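Long-range contacts in glycoside hydrolase family 5 (Aspergillus oryzae, PDB 6LA0), which hydrolyses rutinosides as a secreted rutinosidase of glycoside hydrolase family 5 and may also act on 1,3-beta-glucans: residues 132-137 and 188-193; 138-143 and 152-157; 75-80 and 123-128; 17-22 and 85-90. All blocks are in the same frame, centred on the assembly; numbering follows the deposited sequence.

Interaction 1: 132-137 and 188-193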
# COMPACT_ATOMS: atom_id res chain seq x y z
N ASP A 132 -6.71 0.01 -1.73
CA ASP A 132 -6.05 0.94 -0.83
C ASP A 132 -6.28 2.36 -1.33
O ASP A 132 -6.00 2.66 -2.49
CB ASP A 132 -4.55 0.59 -0.72
CG ASP A 132 -3.67 1.77 -0.33
OD1 ASP A 132 -3.99 2.49 0.63
OD2 ASP A 132 -2.63 1.99 -0.99
N VAL A 133 -6.85 3.22 -0.49
CA VAL A 133 -6.99 4.63 -0.81
C VAL A 133 -5.76 5.32 -0.22
O VAL A 133 -5.72 5.62 0.98
CB VAL A 133 -8.29 5.24 -0.29
CG1 VAL A 133 -8.44 6.67 -0.83
CG2 VAL A 133 -9.51 4.37 -0.67
N HIS A 134 -4.77 5.55 -1.08
CA HIS A 134 -3.45 5.99 -0.67
C HIS A 134 -3.46 7.45 -0.23
O HIS A 134 -2.80 7.81 0.75
CB HIS A 134 -2.48 5.80 -1.85
CG HIS A 134 -1.12 5.27 -1.49
ND1 HIS A 134 -0.94 4.10 -0.77
CD2 HIS A 134 0.12 5.73 -1.78
CE1 HIS A 134 0.36 3.88 -0.64
NE2 HIS A 134 1.02 4.86 -1.23
N SER A 135 -4.19 8.31 -0.95
CA SER A 135 -4.30 9.74 -0.71
C SER A 135 -5.73 10.13 -0.32
O SER A 135 -6.69 9.43 -0.64
CB SER A 135 -3.85 10.54 -1.96
OG SER A 135 -4.28 9.89 -3.14
N LEU A 136 -5.84 11.21 0.44
CA LEU A 136 -7.14 11.75 0.83
C LEU A 136 -7.14 13.26 0.60
O LEU A 136 -6.08 13.90 0.61
CB LEU A 136 -7.47 11.45 2.31
CG LEU A 136 -7.80 9.98 2.63
CD1 LEU A 136 -8.01 9.81 4.13
CD2 LEU A 136 -9.02 9.47 1.87
N PRO A 137 -8.31 13.84 0.35
CA PRO A 137 -8.40 15.28 0.05
C PRO A 137 -7.72 16.15 1.10
O PRO A 137 -7.95 16.01 2.30
CB PRO A 137 -9.92 15.53 0.02
CG PRO A 137 -10.52 14.21 -0.38
CD PRO A 137 -9.62 13.15 0.22
N PRO A 188 -8.99 2.41 3.93
CA PRO A 188 -9.44 3.79 3.65
C PRO A 188 -8.39 4.88 3.82
O PRO A 188 -8.72 6.05 3.61
CB PRO A 188 -10.58 3.96 4.66
CG PRO A 188 -10.10 3.14 5.86
CD PRO A 188 -9.44 1.93 5.25
N MET A 189 -7.14 4.55 4.16
CA MET A 189 -6.07 5.55 4.19
C MET A 189 -4.73 4.82 4.23
O MET A 189 -4.68 3.60 4.37
CB MET A 189 -6.21 6.49 5.39
CG MET A 189 -5.81 5.86 6.72
SD MET A 189 -6.57 6.61 8.17
CE MET A 189 -6.06 8.32 8.04
N ASN A 190 -3.65 5.59 4.13
CA ASN A 190 -2.30 5.04 4.08
C ASN A 190 -1.33 6.05 4.68
O ASN A 190 -1.31 7.21 4.26
CB ASN A 190 -1.88 4.70 2.65
CG ASN A 190 -0.46 4.21 2.56
OD1 ASN A 190 -0.16 3.05 2.88
ND2 ASN A 190 0.45 5.09 2.15
N GLU A 191 -0.54 5.59 5.66
CA GLU A 191 0.53 6.33 6.32
C GLU A 191 0.21 7.80 6.66
O GLU A 191 0.94 8.71 6.24
CB GLU A 191 1.82 6.24 5.50
CG GLU A 191 2.32 4.80 5.38
CD GLU A 191 3.66 4.68 4.63
OE1 GLU A 191 4.15 5.72 4.12
OE2 GLU A 191 4.21 3.55 4.57
N PRO A 192 -0.82 8.04 7.48
CA PRO A 192 -1.06 9.42 7.93
C PRO A 192 -0.02 9.86 8.95
O PRO A 192 0.20 9.19 9.96
CB PRO A 192 -2.46 9.34 8.56
CG PRO A 192 -2.55 7.92 9.06
CD PRO A 192 -1.85 7.11 7.98
N THR A 193 0.63 10.99 8.68
CA THR A 193 1.57 11.60 9.63
C THR A 193 1.38 13.11 9.63
O THR A 193 1.04 13.71 8.60
CB THR A 193 3.04 11.28 9.29
OG1 THR A 193 3.38 11.82 8.01
CG2 THR A 193 3.29 9.78 9.28
O HOH W 1 -0.21 7.93 1.79
O HOH W 2 -3.49 8.73 3.25
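Asn-190 lays the amide of its side chain flat over the imidazole of His-134, although no direct hydrogen bond joins the two segments. The planes differ by only 17°, and ND2 of Asn-190 sits 3.0 Å from CE1 of His-134, toward the rim of one ring face. With CG anti to its backbone N (chi1 177°), Asn-190 reaches across to the ring, while its OD1 accepts a hydrogen bond from Arg-89. The ring is fixed from its own segment: ND1 of His-134 donates to the syn lone pair of Asp-132 OD2 at 2.7 Å, tilted out of the imidazole plane. These residues stand where the neighbouring parallel strands 128-133 and 184-187 of the (beta/alpha)8 barrel run out into loops, and Asn-190 opens the Asn-Glu-Pro sequence familiar from family 5 active sites. Two waters replace direct backbone pairing, each donating to O of His-134 and to O of Asn-190; one also accepts from ND2 of Asn-190. Nearby, the buried Val-133 O, lacking a conventional donor, receives a CA-H contact from Met-189 CA at 3.2 Å. Further along, the branched Leu-136 suits an apolar position, its CD1 resting 4.0 Å from CB of Met-189.

Interaction 2: 138-143 and 152-157. With NAG (2-acetamido-2-deoxy-beta-D-glucopyranose), chain D.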
# COMPACT_ATOMS: atom_id res chain seq x y z
N GLY A 138 -6.89 17.08 0.64
CA GLY A 138 -6.16 17.97 1.52
C GLY A 138 -4.76 17.49 1.87
O GLY A 138 -3.89 18.33 2.16
N GLY A 139 -4.52 16.18 1.83
CA GLY A 139 -3.19 15.63 2.09
C GLY A 139 -2.99 15.15 3.52
O GLY A 139 -3.19 15.91 4.47
N THR A 140 -2.56 13.89 3.69
CA THR A 140 -2.49 13.24 4.99
C THR A 140 -1.07 13.12 5.56
O THR A 140 -0.92 12.70 6.72
CB THR A 140 -3.10 11.83 4.91
OG1 THR A 140 -2.40 11.07 3.91
CG2 THR A 140 -4.58 11.89 4.54
N ASN A 141 -0.03 13.47 4.80
CA ASN A 141 1.32 13.26 5.32
C ASN A 141 2.39 14.18 4.73
O ASN A 141 3.58 13.92 4.97
CB ASN A 141 1.77 11.79 5.11
CG ASN A 141 1.56 11.31 3.67
OD1 ASN A 141 1.74 12.06 2.70
ND2 ASN A 141 1.18 10.04 3.54
N GLY A 142 2.03 15.22 3.99
CA GLY A 142 3.04 16.08 3.40
C GLY A 142 3.80 15.48 2.24
O GLY A 142 4.68 16.15 1.69
N LEU A 143 3.49 14.25 1.83
CA LEU A 143 4.22 13.57 0.77
C LEU A 143 3.32 13.35 -0.44
O LEU A 143 2.09 13.46 -0.36
CB LEU A 143 4.77 12.23 1.25
CG LEU A 143 5.75 12.21 2.43
CD1 LEU A 143 6.02 10.77 2.83
CD2 LEU A 143 7.05 12.92 2.10
N TRP A 152 -0.59 18.95 4.17
CA TRP A 152 -1.13 18.32 5.37
C TRP A 152 -2.55 18.80 5.66
O TRP A 152 -2.99 18.74 6.82
CB TRP A 152 -0.26 18.61 6.60
CG TRP A 152 1.01 17.86 6.74
CD1 TRP A 152 1.20 16.68 7.40
CD2 TRP A 152 2.29 18.29 6.29
NE1 TRP A 152 2.54 16.33 7.35
CE2 TRP A 152 3.23 17.31 6.67
CE3 TRP A 152 2.75 19.41 5.57
CZ2 TRP A 152 4.58 17.40 6.36
CZ3 TRP A 152 4.09 19.50 5.28
CH2 TRP A 152 4.99 18.51 5.67
N GLY A 153 -3.27 19.29 4.65
CA GLY A 153 -4.54 19.96 4.83
C GLY A 153 -5.72 19.09 5.18
O GLY A 153 -6.80 19.61 5.44
N TRP A 154 -5.54 17.76 5.20
CA TRP A 154 -6.63 16.85 5.54
C TRP A 154 -7.05 17.00 7.00
O TRP A 154 -8.25 16.91 7.31
CB TRP A 154 -6.19 15.41 5.24
CG TRP A 154 -7.20 14.35 5.56
CD1 TRP A 154 -8.29 14.01 4.82
CD2 TRP A 154 -7.20 13.46 6.69
NE1 TRP A 154 -8.96 12.98 5.41
CE2 TRP A 154 -8.32 12.62 6.56
CE3 TRP A 154 -6.35 13.30 7.79
CZ2 TRP A 154 -8.62 11.64 7.50
CZ3 TRP A 154 -6.64 12.31 8.73
CH2 TRP A 154 -7.76 11.49 8.57
N TYR A 155 -6.09 17.25 7.89
CA TYR A 155 -6.36 17.24 9.32
C TYR A 155 -7.30 18.37 9.73
O TYR A 155 -7.13 19.52 9.31
CB TYR A 155 -5.03 17.33 10.10
CG TYR A 155 -4.18 16.09 9.92
CD1 TYR A 155 -3.25 16.00 8.88
CD2 TYR A 155 -4.34 14.98 10.74
CE1 TYR A 155 -2.50 14.87 8.69
CE2 TYR A 155 -3.58 13.83 10.56
CZ TYR A 155 -2.65 13.78 9.52
OH TYR A 155 -1.88 12.65 9.30
N TYR A 156 -8.30 18.03 10.55
CA TYR A 156 -9.20 18.98 11.22
C TYR A 156 -10.10 19.72 10.23
O TYR A 156 -10.72 20.73 10.59
CB TYR A 156 -8.39 19.96 12.08
CG TYR A 156 -7.17 19.35 12.75
CD1 TYR A 156 -7.30 18.30 13.66
CD2 TYR A 156 -5.89 19.80 12.46
CE1 TYR A 156 -6.19 17.73 14.27
CE2 TYR A 156 -4.77 19.24 13.06
CZ TYR A 156 -4.93 18.21 13.96
OH TYR A 156 -3.80 17.66 14.55
N ASN A 157 -10.19 19.23 9.00
CA ASN A 157 -10.80 19.94 7.88
C ASN A 157 -12.12 19.24 7.57
O ASN A 157 -12.13 18.14 7.01
CB ASN A 157 -9.83 19.93 6.69
CG ASN A 157 -10.36 20.61 5.44
OD1 ASN A 157 -11.56 20.76 5.23
ND2 ASN A 157 -9.42 21.02 4.59
C1 NAG D . -9.72 21.65 3.33
C2 NAG D . -8.54 22.53 2.88
C3 NAG D . -8.71 22.99 1.43
C4 NAG D . -9.03 21.80 0.52
C5 NAG D . -10.24 21.07 1.07
C6 NAG D . -10.63 19.87 0.24
C7 NAG D . -7.32 23.89 4.52
C8 NAG D . -7.34 25.13 5.36
N2 NAG D . -8.39 23.68 3.76
O3 NAG D . -7.52 23.62 0.99
O4 NAG D . -9.30 22.25 -0.80
O5 NAG D . -9.94 20.60 2.38
O6 NAG D . -9.48 19.26 -0.33
O7 NAG D . -6.37 23.11 4.54
O HOH W 3 4.75 14.39 8.14
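Trp-152 leans across to Asn-141 and Gly-142 within the irregular loop from barrel strand 128-133 to helix 158-176. Its CB starts away from that segment, but with CG beside the backbone N (chi1 -76°) the indole swings back. CG and CD1 have Gly-142 N above them on the ring face, and NE1 has Asn-141 C 3.4 Å away on that face. CE2 and CZ2 come closest to Gly-142 CA (3.5 and 3.6 Å), with CE3, CZ3 and CH2 at 3.9 to 4.0 Å from the same carbon, a CH-pi contact almost over the six-membered ring's centre. Glycine suits this place because its backbone can lie flat on the ring. At the indole edge, NE1 donates to a water that also reaches Asn-141 O weakly. Next along the chain, the type I turn at 152-155 is tied down by Trp-154 N donating to Gly-139 O at 3.1 Å and weakly by Gly-153 N to Gly-138 O. Thr-140 CG2 sits over the pyrrole ring of Trp-154, whose NE1 is hydrogen-bonded to OG of Ser-164. Tyr-155 OH donates to Thr-140 O at 2.8 Å. Asn-157 ND2, joined to C1 of the N-linked sugar, still gives its N-H to Gly-153 O at 3.1 Å.

Interaction 3: 75-80 and 123-128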
# COMPACT_ATOMS: atom_id res chain seq x y z
N ARG A 75 -1.00 -10.36 -18.07
CA ARG A 75 0.19 -11.20 -18.14
C ARG A 75 1.01 -11.09 -16.86
O ARG A 75 1.59 -12.09 -16.39
CB ARG A 75 1.06 -10.84 -19.35
CG ARG A 75 0.35 -10.89 -20.70
CD ARG A 75 0.15 -12.33 -21.22
NE ARG A 75 -0.98 -13.04 -20.59
CZ ARG A 75 -2.26 -12.68 -20.67
NH1 ARG A 75 -2.65 -11.62 -21.37
NH2 ARG A 75 -3.17 -13.41 -20.04
N ASP A 76 1.10 -9.89 -16.29
CA ASP A 76 1.75 -9.75 -14.98
C ASP A 76 1.01 -10.55 -13.91
O ASP A 76 1.64 -11.11 -13.00
CB ASP A 76 1.83 -8.27 -14.60
CG ASP A 76 2.58 -7.44 -15.62
OD1 ASP A 76 3.71 -7.84 -15.98
OD2 ASP A 76 2.06 -6.40 -16.07
N ILE A 77 -0.32 -10.62 -13.99
CA ILE A 77 -1.07 -11.40 -13.01
C ILE A 77 -0.77 -12.88 -13.18
O ILE A 77 -0.58 -13.61 -12.19
CB ILE A 77 -2.58 -11.10 -13.11
CG1 ILE A 77 -2.86 -9.60 -12.99
CG2 ILE A 77 -3.33 -11.89 -12.04
CD1 ILE A 77 -2.42 -8.98 -11.68
N ASP A 78 -0.71 -13.36 -14.42
CA ASP A 78 -0.32 -14.75 -14.67
C ASP A 78 1.02 -15.07 -14.02
O ASP A 78 1.18 -16.13 -13.39
CB ASP A 78 -0.23 -15.03 -16.16
CG ASP A 78 -1.54 -14.82 -16.89
OD1 ASP A 78 -2.63 -14.90 -16.27
OD2 ASP A 78 -1.47 -14.62 -18.11
N LYS A 79 2.01 -14.19 -14.19
CA LYS A 79 3.32 -14.46 -13.60
C LYS A 79 3.24 -14.50 -12.07
O LYS A 79 3.93 -15.31 -11.44
CB LYS A 79 4.34 -13.42 -14.05
CG LYS A 79 5.74 -13.75 -13.60
CD LYS A 79 6.73 -12.77 -14.19
CE LYS A 79 7.20 -13.19 -15.57
NZ LYS A 79 8.32 -12.32 -16.00
N LEU A 80 2.44 -13.63 -11.46
CA LEU A 80 2.28 -13.68 -10.00
C LEU A 80 1.64 -14.99 -9.56
O LEU A 80 2.10 -15.62 -8.60
CB LEU A 80 1.44 -12.49 -9.51
CG LEU A 80 2.12 -11.12 -9.68
CD1 LEU A 80 1.12 -9.97 -9.58
CD2 LEU A 80 3.26 -10.98 -8.66
N THR A 123 -11.30 -14.20 -10.69
CA THR A 123 -12.00 -15.24 -11.45
C THR A 123 -11.07 -16.39 -11.80
O THR A 123 -11.44 -17.56 -11.65
CB THR A 123 -12.59 -14.65 -12.73
OG1 THR A 123 -13.62 -13.71 -12.39
CG2 THR A 123 -13.18 -15.74 -13.59
N LYS A 124 -9.87 -16.08 -12.27
CA LYS A 124 -8.99 -17.13 -12.75
C LYS A 124 -8.21 -17.80 -11.63
O LYS A 124 -8.00 -19.02 -11.67
CB LYS A 124 -8.02 -16.56 -13.79
CG LYS A 124 -7.15 -17.64 -14.37
CD LYS A 124 -6.80 -17.36 -15.81
CE LYS A 124 -5.92 -18.48 -16.34
NZ LYS A 124 -4.82 -17.92 -17.16
N TYR A 125 -7.80 -17.05 -10.60
CA TYR A 125 -6.84 -17.55 -9.62
C TYR A 125 -7.32 -17.51 -8.18
O TYR A 125 -6.63 -18.05 -7.30
CB TYR A 125 -5.52 -16.77 -9.72
CG TYR A 125 -4.89 -16.88 -11.09
CD1 TYR A 125 -4.46 -18.10 -11.58
CD2 TYR A 125 -4.76 -15.76 -11.91
CE1 TYR A 125 -3.90 -18.21 -12.83
CE2 TYR A 125 -4.19 -15.86 -13.16
CZ TYR A 125 -3.76 -17.09 -13.62
OH TYR A 125 -3.20 -17.19 -14.88
N GLY A 126 -8.47 -16.90 -7.90
CA GLY A 126 -8.98 -16.84 -6.54
C GLY A 126 -8.27 -15.89 -5.61
O GLY A 126 -8.30 -16.10 -4.40
N MET A 127 -7.63 -14.85 -6.13
CA MET A 127 -6.89 -13.95 -5.25
C MET A 127 -7.83 -13.05 -4.46
O MET A 127 -8.98 -12.80 -4.86
CB MET A 127 -5.92 -13.08 -6.05
CG MET A 127 -4.90 -13.87 -6.89
SD MET A 127 -3.61 -12.81 -7.56
CE MET A 127 -2.84 -13.93 -8.73
N HIS A 128 -7.33 -12.56 -3.32
CA HIS A 128 -8.00 -11.54 -2.53
C HIS A 128 -7.44 -10.18 -2.90
O HIS A 128 -6.25 -10.06 -3.20
CB HIS A 128 -7.80 -11.79 -1.03
CG HIS A 128 -8.68 -10.96 -0.14
ND1 HIS A 128 -9.99 -11.29 0.12
CD2 HIS A 128 -8.42 -9.84 0.57
CE1 HIS A 128 -10.51 -10.39 0.94
NE2 HIS A 128 -9.58 -9.50 1.23
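Asp-78 and Tyr-125 meet tip to tip between two helices, the phenol hydroxyl donating to OD1 of Asp-78 over 2.7 Å. The side chains cross at about a right angle, their planes 74° apart; OD1 lies in the ring plane, at its edge, whereas the hydroxyl comes in from well above the carboxylate plane. Asp-78 turns CG beside its backbone N (chi1 -61°), and its two oxygens serve different partners. OD2 is gripped side-on by Arg-75, one turn earlier, through both NE and NH2; NH2 to OD2 is 2.8 Å. OD1 also accepts from Tyr-120 of the opposing helix.

Lys-124 follows an indirect path. Its CG sits over the centre of the Tyr-125 ring, and bends at chi2 and chi4 bring NZ round to donate to Tyr-125 OH at 2.9 Å. From there a long salt bridge of 3.8 Å runs from NZ to Asp-78 OD1. The nearby cationic groups would be expected to stabilise the carboxylate in its charged form, which suits a partly exposed aspartate.

Beneath the polar tips the packing is apolar. With CG1 beside the backbone N (chi1 -54°), CG2 of Ile-77 is anti to that N and meets CE of Met-127 at 3.9 Å and CD2 of Tyr-125 at 4.1 Å. Met-127, extended beyond CG, is long and slim enough to reach it. Gly-126, with positive phi, turns the chain out of helical geometry toward the next strand. Such a polar seam over an aliphatic floor joins helices 74-81 and 110-125, successive members of the outer helical layer of a (beta/alpha)8 barrel.

Interaction 4: 17-22 and 85-90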
# COMPACT_ATOMS: atom_id res chain seq x y z
N PHE A 17 -7.60 -15.97 8.27
CA PHE A 17 -7.10 -15.91 6.91
C PHE A 17 -5.64 -15.45 6.88
O PHE A 17 -5.24 -14.56 7.62
CB PHE A 17 -7.97 -14.93 6.11
CG PHE A 17 -7.60 -14.79 4.66
CD1 PHE A 17 -7.97 -15.75 3.73
CD2 PHE A 17 -6.94 -13.66 4.22
CE1 PHE A 17 -7.65 -15.60 2.37
CE2 PHE A 17 -6.62 -13.50 2.86
CZ PHE A 17 -6.97 -14.48 1.94
N LYS A 18 -4.84 -16.09 6.02
CA LYS A 18 -3.46 -15.67 5.77
C LYS A 18 -3.21 -15.64 4.26
O LYS A 18 -3.76 -16.46 3.52
CB LYS A 18 -2.45 -16.62 6.44
CG LYS A 18 -2.61 -16.75 7.96
CD LYS A 18 -1.54 -17.72 8.51
CE LYS A 18 -0.85 -17.17 9.75
NZ LYS A 18 0.16 -18.12 10.32
N ALA A 19 -2.35 -14.73 3.81
CA ALA A 19 -2.04 -14.68 2.39
C ALA A 19 -0.67 -14.04 2.16
O ALA A 19 -0.21 -13.22 2.96
CB ALA A 19 -3.12 -13.93 1.60
N ASN A 20 -0.04 -14.41 1.04
CA ASN A 20 1.22 -13.81 0.62
C ASN A 20 1.05 -13.22 -0.77
O ASN A 20 0.45 -13.85 -1.64
CB ASN A 20 2.35 -14.85 0.59
CG ASN A 20 2.66 -15.40 1.97
OD1 ASN A 20 3.06 -14.66 2.87
ND2 ASN A 20 2.47 -16.70 2.14
N GLY A 21 1.54 -12.00 -0.97
CA GLY A 21 1.35 -11.37 -2.26
C GLY A 21 2.24 -10.17 -2.48
O GLY A 21 3.33 -10.06 -1.90
N VAL A 22 1.78 -9.27 -3.35
CA VAL A 22 2.53 -8.08 -3.71
C VAL A 22 1.60 -6.87 -3.74
O VAL A 22 0.38 -7.01 -3.82
CB VAL A 22 3.22 -8.24 -5.09
CG1 VAL A 22 4.13 -9.47 -5.09
CG2 VAL A 22 2.18 -8.30 -6.21
N VAL A 85 0.98 -16.37 -5.69
CA VAL A 85 0.51 -15.14 -5.06
C VAL A 85 -0.99 -15.26 -4.81
O VAL A 85 -1.77 -15.63 -5.70
CB VAL A 85 0.84 -13.93 -5.94
CG1 VAL A 85 -0.02 -12.73 -5.54
CG2 VAL A 85 2.31 -13.60 -5.82
N GLY A 86 -1.40 -14.94 -3.57
CA GLY A 86 -2.79 -15.07 -3.20
C GLY A 86 -3.49 -13.77 -2.81
O GLY A 86 -4.68 -13.79 -2.49
N VAL A 87 -2.77 -12.65 -2.84
CA VAL A 87 -3.34 -11.36 -2.45
C VAL A 87 -2.64 -10.25 -3.22
O VAL A 87 -1.42 -10.27 -3.42
CB VAL A 87 -3.26 -11.13 -0.92
CG1 VAL A 87 -1.81 -11.18 -0.45
CG2 VAL A 87 -3.87 -9.79 -0.55
N LEU A 88 -3.43 -9.28 -3.69
CA LEU A 88 -2.93 -8.09 -4.37
C LEU A 88 -3.37 -6.87 -3.57
O LEU A 88 -4.56 -6.68 -3.33
CB LEU A 88 -3.45 -8.00 -5.81
CG LEU A 88 -3.11 -9.13 -6.78
CD1 LEU A 88 -3.87 -8.96 -8.08
CD2 LEU A 88 -1.60 -9.21 -7.03
N ARG A 89 -2.40 -6.05 -3.15
CA ARG A 89 -2.68 -4.73 -2.60
C ARG A 89 -2.53 -3.71 -3.71
O ARG A 89 -1.46 -3.62 -4.33
CB ARG A 89 -1.76 -4.38 -1.43
CG ARG A 89 -2.11 -3.05 -0.75
CD ARG A 89 -1.37 -2.93 0.59
NE ARG A 89 -1.64 -1.68 1.32
CZ ARG A 89 -0.81 -0.64 1.36
NH1 ARG A 89 0.32 -0.66 0.68
NH2 ARG A 89 -1.12 0.44 2.07
N ILE A 90 -3.58 -2.93 -3.95
CA ILE A 90 -3.65 -2.04 -5.10
C ILE A 90 -3.85 -0.61 -4.60
O ILE A 90 -4.97 -0.21 -4.28
CB ILE A 90 -4.78 -2.46 -6.06
CG1 ILE A 90 -4.75 -3.98 -6.26
CG2 ILE A 90 -4.69 -1.68 -7.39
CD1 ILE A 90 -5.68 -4.49 -7.35
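Two neighbouring parallel strands of the barrel, 19-23 and 87-92, are joined here by backbone bonds that begin with Asn-20 and Gly-86. N of Gly-86 donates to O of Asn-20 at 2.9 Å, an almost straight bond (175°). Further along, Val-22 straddles Leu-88 in the usual parallel manner: Val-22 O accepts from Arg-89 N at 3.0 Å, whereas Val-22 N reaches Val-87 O only through a weak bond of 3.4 Å. Gly-21 makes the close approach between these bonds possible. Without a side chain, its CA can come within 3.2 Å of Val-87 O, as a CA-H contact.

The strand directions diverge by 45°, a strong twist for neighbours in a sheet that closes into a barrel. Helix 74-81, the last of several helices between these strands, completes the beta-alpha-beta crossover on which the (beta/alpha)8 fold is built. That helix packs against the face bearing Val-22 and Leu-88, whose side chains run side by side with CG2 of Val-22 4.0 Å from CD2 of Leu-88. Their branched aliphatic ends fit an interface between sheet and helix.

Val-87 turns to the barrel interior, near Ile-130 and Cys-331. Its CG1, set between the backbone N and carbonyl carbon (chi1 59°), points back across the strand gap and touches CB of Ala-19 at 3.7 Å. CG1 also lies over the Asn-20/Gly-21 peptide, and the small alanine lets it come this near. Arg-89, on the same face as Val-87, extends its chain from CG to NE. Its guanidinium forms salt bridges with Glu-187 and Glu-298 and hydrogen-bonds to Asn-23.

Interactions 1, 2 and 4 are buried; 1 and 4 reach the same parallel sheet. Interaction 4 pairs strands through backbone bonds, while interaction 1 lies where strands have given way to loops, so waters and a flat amide-on-ring stack take over. Arg-89 connects the two. Interaction 2 continues interaction 1 outward, through Thr-193 N and Thr-140 O, to a glycan-bearing loop rich in glycine and aromatic residues. Interaction 3 lies on the other side of the chain's centre from it, about 35 Å between centres. This most exposed contact combines charges with an apolar patch, yet it adjoins interaction 4 through His-128 and shares its beta/alpha units.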